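Local coordinates for metastasis-associated protein MTA1 (Homo sapiens, PDB 6G16) that probably serves as a scaffold of the NuRD chromatin-remodelling and deacetylase complex, using its R1 region to recruit the histone chaperone RBBP4, at residues R26-P31 and A45-E50. Numbering follows the deposited sequence.
Sequences REILRP and AAIKAE
With CG1 anti to the carbonyl carbon (chi1 -66°) and CD1 extended beyond it (chi2 -179°), Ile-28 offers two branches to helix 44-53. Its CG2 lies 3.7 Å from CG1 of Ile-47 and 4.1 Å from CB of Ala-46, while CD1 reaches 3.9 Å from CB of Glu-50. CG1 of Ile-47 is likewise anti to its carbonyl carbon, and the two isoleucine side chains lie alongside, running antiparallel. Their CA atoms, 6.5 Å apart, are the nearest CA pair of the two segments. CD1 of Ile-47 instead meets Leu-29 at a slant, 3.9 Å from its CB and 4.0 Å from its CD1. This is apolar helix-helix packing within the MTA R1 domain: no hydrogen bond links the segments, and they bury 230 Å² together. Leu-29 and Ile-47 are the buried pair; both also touch Ile-42 and pack on aromatic side chains of the partner protein chain, so the contact extends into the protein interface. Farther along, Glu-50 has CG anti to its backbone N (chi1 -153°) and an extended chain; its CD thus sits 3.8 Å from CD1 of Ile-28 with OE1 turned toward it, while Arg-54 NH1 holds OE2 in a salt bridge.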
ATOM      1  N   ARG B  26       7.390 -29.408   0.772  1.00 54.20           N
ATOM      2  CA  ARG B  26       6.161 -28.901   0.171  1.00 55.68           C
ATOM      3  C   ARG B  26       4.889 -29.594   0.675  1.00 54.16           C
ATOM      4  O   ARG B  26       3.912 -28.934   0.954  1.00 53.48           O
ATOM      5  CB  ARG B  26       6.272 -29.017  -1.360  1.00 58.09           C
ATOM      6  CG  ARG B  26       5.062 -28.507  -2.131  1.00 65.26           C
ATOM      7  CD  ARG B  26       5.355 -28.307  -3.615  1.00 71.71           C
ATOM      8  NE  ARG B  26       6.465 -27.371  -3.844  1.00 82.00           N
ATOM      9  CZ  ARG B  26       6.381 -26.036  -3.796  1.00 93.62           C
ATOM     10  NH1 ARG B  26       5.222 -25.426  -3.533  1.00100.28           N
ATOM     11  NH2 ARG B  26       7.464 -25.287  -4.026  1.00 93.90           N
ATOM     12  N   GLU B  27       4.907 -30.914   0.786  1.00 59.08           N
ATOM     13  CA  GLU B  27       3.687 -31.674   1.127  1.00 63.06           C
ATOM     14  C   GLU B  27       3.285 -31.532   2.594  1.00 61.14           C
ATOM     15  O   GLU B  27       2.115 -31.721   2.942  1.00 60.66           O
ATOM     16  CB  GLU B  27       3.834 -33.171   0.775  1.00 66.37           C
ATOM     17  CG  GLU B  27       4.317 -33.511  -0.638  1.00 70.70           C
ATOM     18  CD  GLU B  27       3.616 -32.742  -1.750  1.00 75.11           C
ATOM     19  OE1 GLU B  27       2.427 -32.345  -1.556  1.00 76.02           O
ATOM     20  OE2 GLU B  27       4.269 -32.551  -2.821  1.00 75.31           O
ATOM     21  N   ILE B  28       4.261 -31.228   3.449  1.00 58.12           N
ATOM     22  CA  ILE B  28       4.014 -30.982   4.868  1.00 55.71           C
ATOM     23  C   ILE B  28       3.646 -29.516   5.137  1.00 53.95           C
ATOM     24  O   ILE B  28       2.653 -29.222   5.789  1.00 50.89           O
ATOM     25  CB  ILE B  28       5.236 -31.351   5.708  1.00 56.41           C
ATOM     26  CG1 ILE B  28       5.451 -32.874   5.607  1.00 59.38           C
ATOM     27  CG2 ILE B  28       5.016 -30.937   7.171  1.00 57.33           C
ATOM     28  CD1 ILE B  28       6.619 -33.429   6.419  1.00 61.04           C
ATOM     29  N   LEU B  29       4.464 -28.609   4.631  1.00 52.97           N
ATOM     30  CA  LEU B  29       4.239 -27.180   4.781  1.00 50.62           C
ATOM     31  C   LEU B  29       2.952 -26.695   4.128  1.00 49.41           C
ATOM     32  O   LEU B  29       2.218 -25.943   4.728  1.00 50.30           O
ATOM     33  CB  LEU B  29       5.429 -26.419   4.191  1.00 49.61           C
ATOM     34  CG  LEU B  29       5.334 -24.908   4.097  1.00 49.38           C
ATOM     35  CD1 LEU B  29       5.073 -24.272   5.456  1.00 50.35           C
ATOM     36  CD2 LEU B  29       6.626 -24.404   3.490  1.00 49.93           C
ATOM     37  N   ARG B  30       2.711 -27.102   2.891  1.00 51.46           N
ATOM     38  CA  ARG B  30       1.516 -26.732   2.127  1.00 52.58           C
ATOM     39  C   ARG B  30       1.429 -25.208   2.000  1.00 52.78           C
ATOM     40  O   ARG B  30       0.513 -24.592   2.541  1.00 56.82           O
ATOM     41  CB  ARG B  30       0.242 -27.327   2.766  1.00 52.22           C
ATOM     42  CG  ARG B  30       0.224 -28.843   2.812  1.00 52.24           C
ATOM     43  CD  ARG B  30      -0.807 -29.354   3.796  1.00 53.60           C
ATOM     44  NE  ARG B  30      -2.164 -28.918   3.458  1.00 53.89           N
ATOM     45  CZ  ARG B  30      -3.097 -28.537   4.333  1.00 54.74           C
ATOM     46  NH1 ARG B  30      -2.847 -28.510   5.644  1.00 56.48           N
ATOM     47  NH2 ARG B  30      -4.293 -28.141   3.887  1.00 54.99           N
ATOM     48  N   PRO B  31       2.397 -24.594   1.308  1.00 52.44           N
ATOM     49  CA  PRO B  31       2.522 -23.124   1.271  1.00 52.87           C
ATOM     50  C   PRO B  31       1.273 -22.382   0.815  1.00 52.71           C
ATOM     51  O   PRO B  31       0.980 -21.310   1.330  1.00 50.40           O
ATOM     52  CB  PRO B  31       3.661 -22.879   0.253  1.00 52.73           C
ATOM     53  CG  PRO B  31       4.345 -24.177   0.058  1.00 52.67           C
ATOM     54  CD  PRO B  31       3.354 -25.253   0.402  1.00 53.53           C
ATOM     55  N   ALA B  45       8.456 -28.663  13.391  1.00 56.86           N
ATOM     56  CA  ALA B  45       9.144 -29.895  13.822  1.00 59.06           C
ATOM     57  C   ALA B  45       9.161 -30.932  12.690  1.00 57.96           C
ATOM     58  O   ALA B  45      10.242 -31.322  12.195  1.00 57.39           O
ATOM     59  CB  ALA B  45       8.486 -30.475  15.082  1.00 58.61           C
ATOM     60  N   ALA B  46       7.957 -31.310  12.248  1.00 57.86           N
ATOM     61  CA  ALA B  46       7.808 -32.223  11.113  1.00 56.23           C
ATOM     62  C   ALA B  46       8.661 -31.809   9.896  1.00 57.59           C
ATOM     63  O   ALA B  46       9.343 -32.653   9.309  1.00 59.10           O
ATOM     64  CB  ALA B  46       6.346 -32.340  10.730  1.00 54.97           C
ATOM     65  N   ILE B  47       8.638 -30.518   9.553  1.00 59.96           N
ATOM     66  CA  ILE B  47       9.399 -29.986   8.408  1.00 60.94           C
ATOM     67  C   ILE B  47      10.892 -30.190   8.608  1.00 61.67           C
ATOM     68  O   ILE B  47      11.558 -30.653   7.681  1.00 60.84           O
ATOM     69  CB  ILE B  47       9.088 -28.490   8.137  1.00 61.32           C
ATOM     70  CG1 ILE B  47       7.638 -28.341   7.650  1.00 62.29           C
ATOM     71  CG2 ILE B  47      10.054 -27.884   7.108  1.00 59.61           C
ATOM     72  CD1 ILE B  47       7.131 -26.903   7.642  1.00 62.57           C
ATOM     73  N   LYS B  48      11.394 -29.851   9.801  1.00 62.16           N
ATOM     74  CA  LYS B  48      12.837 -29.953  10.114  1.00 66.08           C
ATOM     75  C   LYS B  48      13.314 -31.418  10.061  1.00 64.82           C
ATOM     76  O   LYS B  48      14.388 -31.732   9.533  1.00 62.73           O
ATOM     77  CB  LYS B  48      13.139 -29.355  11.491  1.00 67.54           C
ATOM     78  CG  LYS B  48      13.122 -27.835  11.489  1.00 72.50           C
ATOM     79  CD  LYS B  48      13.135 -27.247  12.889  1.00 74.42           C
ATOM     80  CE  LYS B  48      12.632 -25.814  12.878  1.00 76.57           C
ATOM     81  NZ  LYS B  48      12.669 -25.238  14.248  1.00 81.61           N
ATOM     82  N   ALA B  49      12.490 -32.304  10.600  1.00 63.83           N
ATOM     83  CA  ALA B  49      12.785 -33.718  10.572  1.00 63.50           C
ATOM     84  C   ALA B  49      12.914 -34.187   9.141  1.00 65.16           C
ATOM     85  O   ALA B  49      13.988 -34.645   8.729  1.00 68.27           O
ATOM     86  CB  ALA B  49      11.696 -34.498  11.292  1.00 62.73           C
ATOM     87  N   GLU B  50      11.837 -34.028   8.368  1.00 67.40           N
ATOM     88  CA  GLU B  50      11.818 -34.548   6.994  1.00 68.73           C
ATOM     89  C   GLU B  50      12.842 -33.861   6.083  1.00 66.16           C
ATOM     90  O   GLU B  50      13.296 -34.450   5.114  1.00 65.29           O
ATOM     91  CB  GLU B  50      10.431 -34.463   6.377  1.00 71.99           C
ATOM     92  CG  GLU B  50      10.198 -35.529   5.302  1.00 74.56           C
ATOM     93  CD  GLU B  50       9.222 -35.112   4.202  1.00 81.04           C
ATOM     94  OE1 GLU B  50       8.908 -33.894   4.033  1.00 82.28           O
ATOM     95  OE2 GLU B  50       8.784 -36.024   3.464  1.00 83.80           O
TER